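Local structure of L-lysine 6-oxidase (Marinomonas mediterranea, 3WEU) at residues Val46-Lys50 with Thr648-His652; Asp250-Glu254 with Leu629-Asp634; Pro586-Thr591 with Gly607-Ala613. The protein oxidises the side-chain amine of L-lysine to an aldehyde by means of a cysteine tryptophylquinone cofactor, releasing ammonium and antibacterial hydrogen peroxide. One frame throughout, in Å; residues are numbered along the deposited sequence.

Interaction 1. Residues Val46-Lys50 with Thr648-His652; sequences VVNFK and TERNH
Two irregular segments meet here, V46-K50 between strands 42-43 and 58-66 and T648-H652 at the end of strand 645-648. The CA atoms of K50 and E649, 7.0 Å apart, make the nearest approach of the backbones. N48 is extended (phi/psi -111/137), F49 turns (-76/-24) and K50 extends again (-116/154), so the F49 and K50 amides both face the opposite segment. E649, the first residue after strand 645-648, takes a left-handed conformation (63/27); its side chain (m, t, chi3 70°) reaches across. The carboxylate binds backbone: F49 N donates to E649 OE2 (2.7 Å) and K50 N to E649 OE1 (2.9 Å). The K50 side chain, m at chi1 and then fully extended, runs back along E649, its NZ donating to E649 O (2.8 Å) and N651 OD1 (3.0 Å). L629 O and S627 O also accept from this amine, and N651 ND2 is held by G54 O. N651 is the centre of an inverse gamma turn (-90/79). Beyond the polar bonds, E649 OE2 lies at the edge of the F49 ring, 3.4 Å from F49 CD1, and K50 CB is 3.3 Å from E649 OE1. The result is a polar loop-to-loop contact in which one carboxylate accepts from two consecutive backbone amides, joining a loop of the N-terminal L-lysine epsilon-oxidase family region to the loop that follows the 631-634/645-648 hairpin.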
# COMPACT_ATOMS: atom_id res chain seq x y z
N VAL A 46 16.66 33.03 23.23
CA VAL A 46 15.29 32.61 22.93
C VAL A 46 14.51 32.24 24.18
O VAL A 46 15.00 31.54 25.07
CB VAL A 46 15.32 31.40 21.99
CG1 VAL A 46 16.01 30.24 22.66
CG2 VAL A 46 13.91 30.96 21.58
N VAL A 47 13.28 32.73 24.24
CA VAL A 47 12.37 32.33 25.28
C VAL A 47 11.70 31.05 24.82
O VAL A 47 12.03 30.01 25.36
CB VAL A 47 11.37 33.45 25.59
CG1 VAL A 47 10.38 33.00 26.65
CG2 VAL A 47 12.11 34.73 26.00
N ASN A 48 10.77 31.10 23.86
CA ASN A 48 10.18 29.88 23.30
C ASN A 48 10.58 29.62 21.86
O ASN A 48 10.58 30.54 21.07
CB ASN A 48 8.67 29.94 23.40
CG ASN A 48 8.16 29.93 24.85
OD1 ASN A 48 8.72 29.36 25.74
ND2 ASN A 48 7.12 30.65 25.05
N PHE A 49 10.89 28.37 21.52
CA PHE A 49 11.27 28.06 20.17
C PHE A 49 10.05 28.03 19.24
O PHE A 49 10.19 28.16 18.00
CB PHE A 49 11.90 26.68 20.13
CG PHE A 49 13.23 26.61 20.78
CD1 PHE A 49 13.38 26.03 22.03
CD2 PHE A 49 14.37 27.11 20.10
CE1 PHE A 49 14.64 25.93 22.63
CE2 PHE A 49 15.64 26.99 20.72
CZ PHE A 49 15.75 26.43 21.97
N LYS A 50 8.89 27.80 19.84
CA LYS A 50 7.64 27.65 19.10
C LYS A 50 6.70 28.79 19.48
O LYS A 50 6.78 29.35 20.56
CB LYS A 50 6.94 26.34 19.40
CG LYS A 50 7.78 25.11 19.10
CD LYS A 50 6.93 23.88 19.10
CE LYS A 50 7.76 22.60 19.02
NZ LYS A 50 6.98 21.39 19.05
N THR A 648 11.18 20.20 26.10
CA THR A 648 10.32 21.38 26.30
C THR A 648 9.51 21.54 24.99
O THR A 648 10.01 21.18 23.89
CB THR A 648 11.18 22.68 26.55
OG1 THR A 648 12.04 22.95 25.42
CG2 THR A 648 12.08 22.54 27.82
N GLU A 649 8.32 22.13 25.10
CA GLU A 649 7.55 22.60 23.96
C GLU A 649 7.11 21.48 22.99
O GLU A 649 6.76 21.75 21.82
CB GLU A 649 8.27 23.70 23.22
CG GLU A 649 8.56 24.93 24.07
CD GLU A 649 9.08 26.08 23.23
OE1 GLU A 649 8.27 26.64 22.43
OE2 GLU A 649 10.31 26.42 23.36
N ARG A 650 6.97 20.26 23.50
CA ARG A 650 6.41 19.16 22.66
C ARG A 650 4.93 19.44 22.48
O ARG A 650 4.30 19.89 23.41
CB ARG A 650 6.59 17.80 23.34
CG ARG A 650 6.54 16.65 22.34
CD ARG A 650 6.63 15.27 22.96
NE ARG A 650 7.21 14.31 22.02
CZ ARG A 650 6.60 13.25 21.47
NH1 ARG A 650 5.37 12.89 21.77
NH2 ARG A 650 7.27 12.52 20.61
N ASN A 651 4.36 19.18 21.31
CA ASN A 651 2.90 19.43 21.09
C ASN A 651 2.17 18.15 21.48
O ASN A 651 1.75 17.30 20.61
CB ASN A 651 2.63 19.85 19.67
CG ASN A 651 3.49 21.06 19.22
OD1 ASN A 651 4.18 21.66 19.96
ND2 ASN A 651 3.36 21.41 17.99
N HIS A 652 2.03 18.00 22.78
CA HIS A 652 1.53 16.75 23.33
C HIS A 652 0.11 16.48 22.85
O HIS A 652 -0.29 15.30 22.70
CB HIS A 652 1.49 16.79 24.85
CG HIS A 652 2.82 16.95 25.48
ND1 HIS A 652 3.82 16.02 25.35
CD2 HIS A 652 3.33 17.97 26.23
CE1 HIS A 652 4.88 16.44 26.02
NE2 HIS A 652 4.60 17.63 26.56

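Interaction 2. Residues Asp250-Glu254 with Leu629-Asp634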
# COMPACT_ATOMS: atom_id res chain seq x y z
N ASP A 250 17.15 22.85 14.69
CA ASP A 250 18.09 22.34 15.70
C ASP A 250 17.26 22.10 16.95
O ASP A 250 16.94 23.09 17.73
CB ASP A 250 19.22 23.32 15.95
CG ASP A 250 20.29 22.79 16.91
OD1 ASP A 250 20.07 21.72 17.56
OD2 ASP A 250 21.35 23.46 17.00
N PHE A 251 16.95 20.82 17.21
CA PHE A 251 16.08 20.50 18.35
C PHE A 251 16.80 20.36 19.70
O PHE A 251 16.15 20.14 20.73
CB PHE A 251 15.26 19.22 18.06
CG PHE A 251 14.18 19.41 17.03
CD1 PHE A 251 12.99 20.02 17.38
CD2 PHE A 251 14.31 18.92 15.75
CE1 PHE A 251 11.96 20.15 16.51
CE2 PHE A 251 13.25 19.03 14.84
CZ PHE A 251 12.09 19.65 15.22
N ALA A 252 18.10 20.63 19.72
CA ALA A 252 18.91 20.61 20.93
C ALA A 252 20.10 21.49 20.80
O ALA A 252 21.27 21.03 20.83
CB ALA A 252 19.33 19.19 21.26
N PRO A 253 19.83 22.77 20.71
CA PRO A 253 20.89 23.68 20.28
C PRO A 253 22.05 23.82 21.25
O PRO A 253 23.17 24.10 20.80
CB PRO A 253 20.15 25.01 20.08
CG PRO A 253 18.90 24.86 20.87
CD PRO A 253 18.53 23.45 20.76
N GLU A 254 21.84 23.57 22.55
CA GLU A 254 22.94 23.65 23.49
C GLU A 254 23.87 22.44 23.46
O GLU A 254 24.90 22.46 24.13
CB GLU A 254 22.41 23.82 24.88
CG GLU A 254 21.68 25.12 25.04
CD GLU A 254 20.72 25.18 26.22
OE1 GLU A 254 20.81 26.13 27.07
OE2 GLU A 254 19.81 24.31 26.31
N LEU A 629 7.60 17.94 17.58
CA LEU A 629 8.64 17.38 18.50
C LEU A 629 9.22 18.40 19.42
O LEU A 629 9.12 19.61 19.20
CB LEU A 629 9.76 16.66 17.76
CG LEU A 629 9.23 15.47 16.95
CD1 LEU A 629 10.17 14.98 15.86
CD2 LEU A 629 8.89 14.30 17.84
N ALA A 630 9.80 17.91 20.51
CA ALA A 630 10.30 18.76 21.56
C ALA A 630 11.64 19.39 21.19
O ALA A 630 12.42 18.85 20.39
CB ALA A 630 10.52 17.93 22.80
N PHE A 631 11.94 20.48 21.88
CA PHE A 631 13.29 21.01 21.92
C PHE A 631 13.89 20.61 23.24
O PHE A 631 13.31 20.89 24.33
CB PHE A 631 13.26 22.53 21.83
CG PHE A 631 12.98 23.02 20.45
CD1 PHE A 631 11.70 22.97 19.93
CD2 PHE A 631 14.03 23.39 19.61
CE1 PHE A 631 11.45 23.34 18.61
CE2 PHE A 631 13.80 23.78 18.29
CZ PHE A 631 12.49 23.77 17.80
N ILE A 632 15.04 20.01 23.15
CA ILE A 632 15.78 19.55 24.35
C ILE A 632 16.63 20.71 24.82
O ILE A 632 17.45 21.22 24.08
CB ILE A 632 16.67 18.32 24.05
CG1 ILE A 632 15.90 17.27 23.28
CG2 ILE A 632 17.27 17.75 25.33
CD1 ILE A 632 14.57 16.80 23.90
N ARG A 633 16.41 21.14 26.06
CA ARG A 633 17.07 22.31 26.56
C ARG A 633 17.37 22.29 28.06
O ARG A 633 16.73 21.54 28.83
CB ARG A 633 16.24 23.49 26.16
CG ARG A 633 15.69 24.38 27.19
CD ARG A 633 14.89 25.51 26.59
NE ARG A 633 15.58 26.74 26.67
CZ ARG A 633 15.06 27.89 26.25
NH1 ARG A 633 13.86 27.93 25.67
NH2 ARG A 633 15.71 29.00 26.42
N ASP A 634 18.41 23.05 28.44
CA ASP A 634 18.88 23.06 29.77
C ASP A 634 17.94 23.92 30.64
O ASP A 634 17.86 25.15 30.47
CB ASP A 634 20.32 23.56 29.84
CG ASP A 634 20.90 23.53 31.22
OD1 ASP A 634 20.28 23.03 32.17
OD2 ASP A 634 22.03 24.10 31.38
O HOH W 1 19.42 23.04 23.88
O HOH W 2 18.30 26.71 28.14
O HOH W 3 23.22 25.30 29.30
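The F251 and F631 rings form the apolar centre, centroids 4.9 Å apart and planes inclined at 46°, with F251 CD1 over a face of the F631 ring and 3.8 Å from F631 CZ. F251 CE1 also reaches L629 CB (4.3 Å), and A252 CB meets I632 CB (4.0 Å). Beyond the pair, F513 adds a nearly parallel ring to F251, while F49 stacks on F631. Strand 631-634 belongs to an antiparallel hairpin: F631 and R633 bond to T648 and T646 of strand 645-648, and the other edge takes up the 250-254 loop, with I632 N donating to F251 O (2.7 Å) and A252 CA approaching I632 O (3.5 Å). An Asx turn, A252 N to D250 OD1 (3.1 Å), shapes this loop. Farther out, E254 OE2 accepts from D634 N (2.8 Å). One water joins E254 N and E254 OE2 to I632 O; another links E254 OE1 with R633 NE and D634 O, while the R633 guanidinium itself donates to V47 O and V46 O.

Interaction 3. Residues Pro586-Thr591 with Gly607-Ala613. With EDO (1,2-ethanediol), chain J.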
# COMPACT_ATOMS: atom_id res chain seq x y z
N PRO A 586 17.67 13.71 18.53
CA PRO A 586 17.70 13.04 19.82
C PRO A 586 16.91 11.76 19.81
O PRO A 586 16.00 11.58 18.96
CB PRO A 586 17.03 14.05 20.77
CG PRO A 586 17.25 15.33 20.12
CD PRO A 586 17.11 15.07 18.64
N TRP A 587 17.23 10.87 20.71
CA TRP A 587 16.57 9.57 20.80
C TRP A 587 16.08 9.22 22.16
O TRP A 587 14.90 8.83 22.30
CB TRP A 587 17.47 8.50 20.21
CG TRP A 587 16.79 7.24 19.83
CD1 TRP A 587 17.06 5.97 20.27
CD2 TRP A 587 15.74 7.12 18.87
NE1 TRP A 587 16.24 5.10 19.64
CE2 TRP A 587 15.42 5.77 18.78
CE3 TRP A 587 15.04 8.02 18.13
CZ2 TRP A 587 14.42 5.30 17.95
CZ3 TRP A 587 14.01 7.55 17.30
CH2 TRP A 587 13.72 6.20 17.24
N ASP A 588 16.96 9.31 23.17
CA ASP A 588 16.60 8.97 24.54
C ASP A 588 16.70 10.25 25.35
O ASP A 588 17.79 10.77 25.52
CB ASP A 588 17.53 7.91 25.06
CG ASP A 588 17.68 6.76 24.08
OD1 ASP A 588 18.60 6.77 23.25
OD2 ASP A 588 16.81 5.89 24.11
N VAL A 589 15.55 10.76 25.77
CA VAL A 589 15.43 12.10 26.38
C VAL A 589 14.57 12.07 27.61
O VAL A 589 13.76 11.12 27.79
CB VAL A 589 14.87 13.13 25.39
CG1 VAL A 589 15.80 13.32 24.22
CG2 VAL A 589 13.47 12.79 24.94
N LEU A 590 14.71 13.10 28.45
CA LEU A 590 13.96 13.18 29.72
C LEU A 590 12.71 13.99 29.54
O LEU A 590 12.73 15.06 28.88
CB LEU A 590 14.86 13.83 30.80
CG LEU A 590 16.19 13.14 31.11
CD1 LEU A 590 16.86 13.91 32.25
CD2 LEU A 590 15.88 11.71 31.56
N THR A 591 11.59 13.47 30.07
CA THR A 591 10.39 14.22 30.08
C THR A 591 10.55 15.42 30.97
O THR A 591 11.17 15.36 32.04
CB THR A 591 9.19 13.40 30.60
OG1 THR A 591 9.60 12.80 31.84
CG2 THR A 591 8.83 12.34 29.63
N GLY A 607 11.02 13.68 34.36
CA GLY A 607 12.31 13.12 34.77
C GLY A 607 12.51 11.68 34.28
O GLY A 607 13.52 11.07 34.60
N GLN A 608 11.59 11.17 33.42
CA GLN A 608 11.68 9.81 32.96
C GLN A 608 12.32 9.81 31.57
O GLN A 608 11.95 10.69 30.76
CB GLN A 608 10.27 9.23 32.82
CG GLN A 608 10.29 7.75 32.47
CD GLN A 608 8.95 7.10 32.43
OE1 GLN A 608 7.95 7.66 32.88
NE2 GLN A 608 8.92 5.90 31.84
N GLN A 609 13.25 8.88 31.27
CA GLN A 609 13.83 8.82 29.96
C GLN A 609 12.93 8.08 29.02
O GLN A 609 12.53 6.99 29.32
CB GLN A 609 15.20 8.17 29.97
CG GLN A 609 15.96 8.42 28.67
CD GLN A 609 17.17 7.52 28.55
OE1 GLN A 609 17.03 6.28 28.44
NE2 GLN A 609 18.36 8.11 28.69
N ILE A 610 12.60 8.66 27.90
CA ILE A 610 11.69 8.01 26.97
C ILE A 610 12.11 8.32 25.58
O ILE A 610 12.98 9.11 25.33
CB ILE A 610 10.21 8.50 27.15
CG1 ILE A 610 9.93 9.87 26.61
CG2 ILE A 610 9.76 8.34 28.57
CD1 ILE A 610 10.80 10.97 27.03
N ASN A 611 11.47 7.67 24.63
CA ASN A 611 11.85 7.91 23.23
C ASN A 611 11.41 9.29 22.72
O ASN A 611 10.21 9.72 22.79
CB ASN A 611 11.31 6.81 22.32
CG ASN A 611 11.69 7.06 20.85
OD1 ASN A 611 10.90 7.53 20.03
ND2 ASN A 611 12.91 6.71 20.51
N TYR A 612 12.38 10.00 22.17
CA TYR A 612 12.15 11.36 21.70
C TYR A 612 11.02 11.46 20.63
O TYR A 612 10.28 12.44 20.57
CB TYR A 612 13.45 11.89 21.07
CG TYR A 612 13.35 13.23 20.38
CD1 TYR A 612 13.26 14.41 21.11
CD2 TYR A 612 13.31 13.32 19.00
CE1 TYR A 612 13.17 15.63 20.51
CE2 TYR A 612 13.23 14.54 18.40
CZ TYR A 612 13.13 15.69 19.16
OH TYR A 612 13.00 16.89 18.57
N ALA A 613 11.00 10.50 19.72
CA ALA A 613 10.05 10.54 18.61
C ALA A 613 8.80 9.72 18.87
O ALA A 613 8.12 9.40 17.92
CB ALA A 613 10.72 10.02 17.35
C1 EDO J . 13.24 2.22 20.42
O1 EDO J . 13.15 3.64 20.43
C2 EDO J . 14.65 1.89 20.94
O2 EDO J . 15.62 2.03 19.87
O HOH W 4 18.74 10.96 28.26
O HOH W 5 14.41 5.29 22.65
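N611 points its ND2 at one face of the W587 indole, 3.2 Å from W587 CE2. This pair sits at one end of a two-stranded antiparallel ladder, strands 588-590 and 609-611, whose axes approach to 4.4 Å at 131°; helix 596-602 lies in the connection. V589 and I610 form the hydrogen-bonded pair (V589 N to I610 O 3.1 Å, I610 N to V589 O 2.7 Å), flanked by the non-hydrogen-bonded pairs D588-N611 and L590-Q609. Y612 N to W587 O (2.8 Å) and T591 N to Q608 O (2.9 Å) continue the bonding past both ends. P586 CB makes a CH-pi contact with the Y612 ring, 3.9 Å from its centroid, and V589 CG2 packs on I610 CD1 (3.8 Å). W587 also touches T517, next in sequence to C516, which is cross-linked to W581 in the quinone cofactor. An ethanediol, probably from the crystallisation liquor, accepts from W587 NE1 at its O2 (3.1 Å). At the far end, T591 OG1, which also bonds P605 O, accepts from Q608 N (3.0 Å), and G607 N donates to T591 O (2.9 Å).

Overall arrangement
Interaction 2 is the buried member; interactions 1 and 3 are only partly buried. Along the chain they nest, 3 within 2 and 2 within 1. Segment 629-634 is common ground: it faces 250-254 directly, gives L629 O to K50 NZ and F631 O to T648 OG1 of interaction 1, and A630 O to Y612 OH of interaction 3, where I632 also packs on V589. R650 NH2, which also donates to R614 O, bonds Y612 O and so ties interactions 1 and 3, whose centres are about 15 Å apart. The chemistry differs accordingly: side-chain charge against backbone in interaction 1, aromatic packing grading into a water-bridged carboxylate in 2, and a regular main-chain ladder in 3.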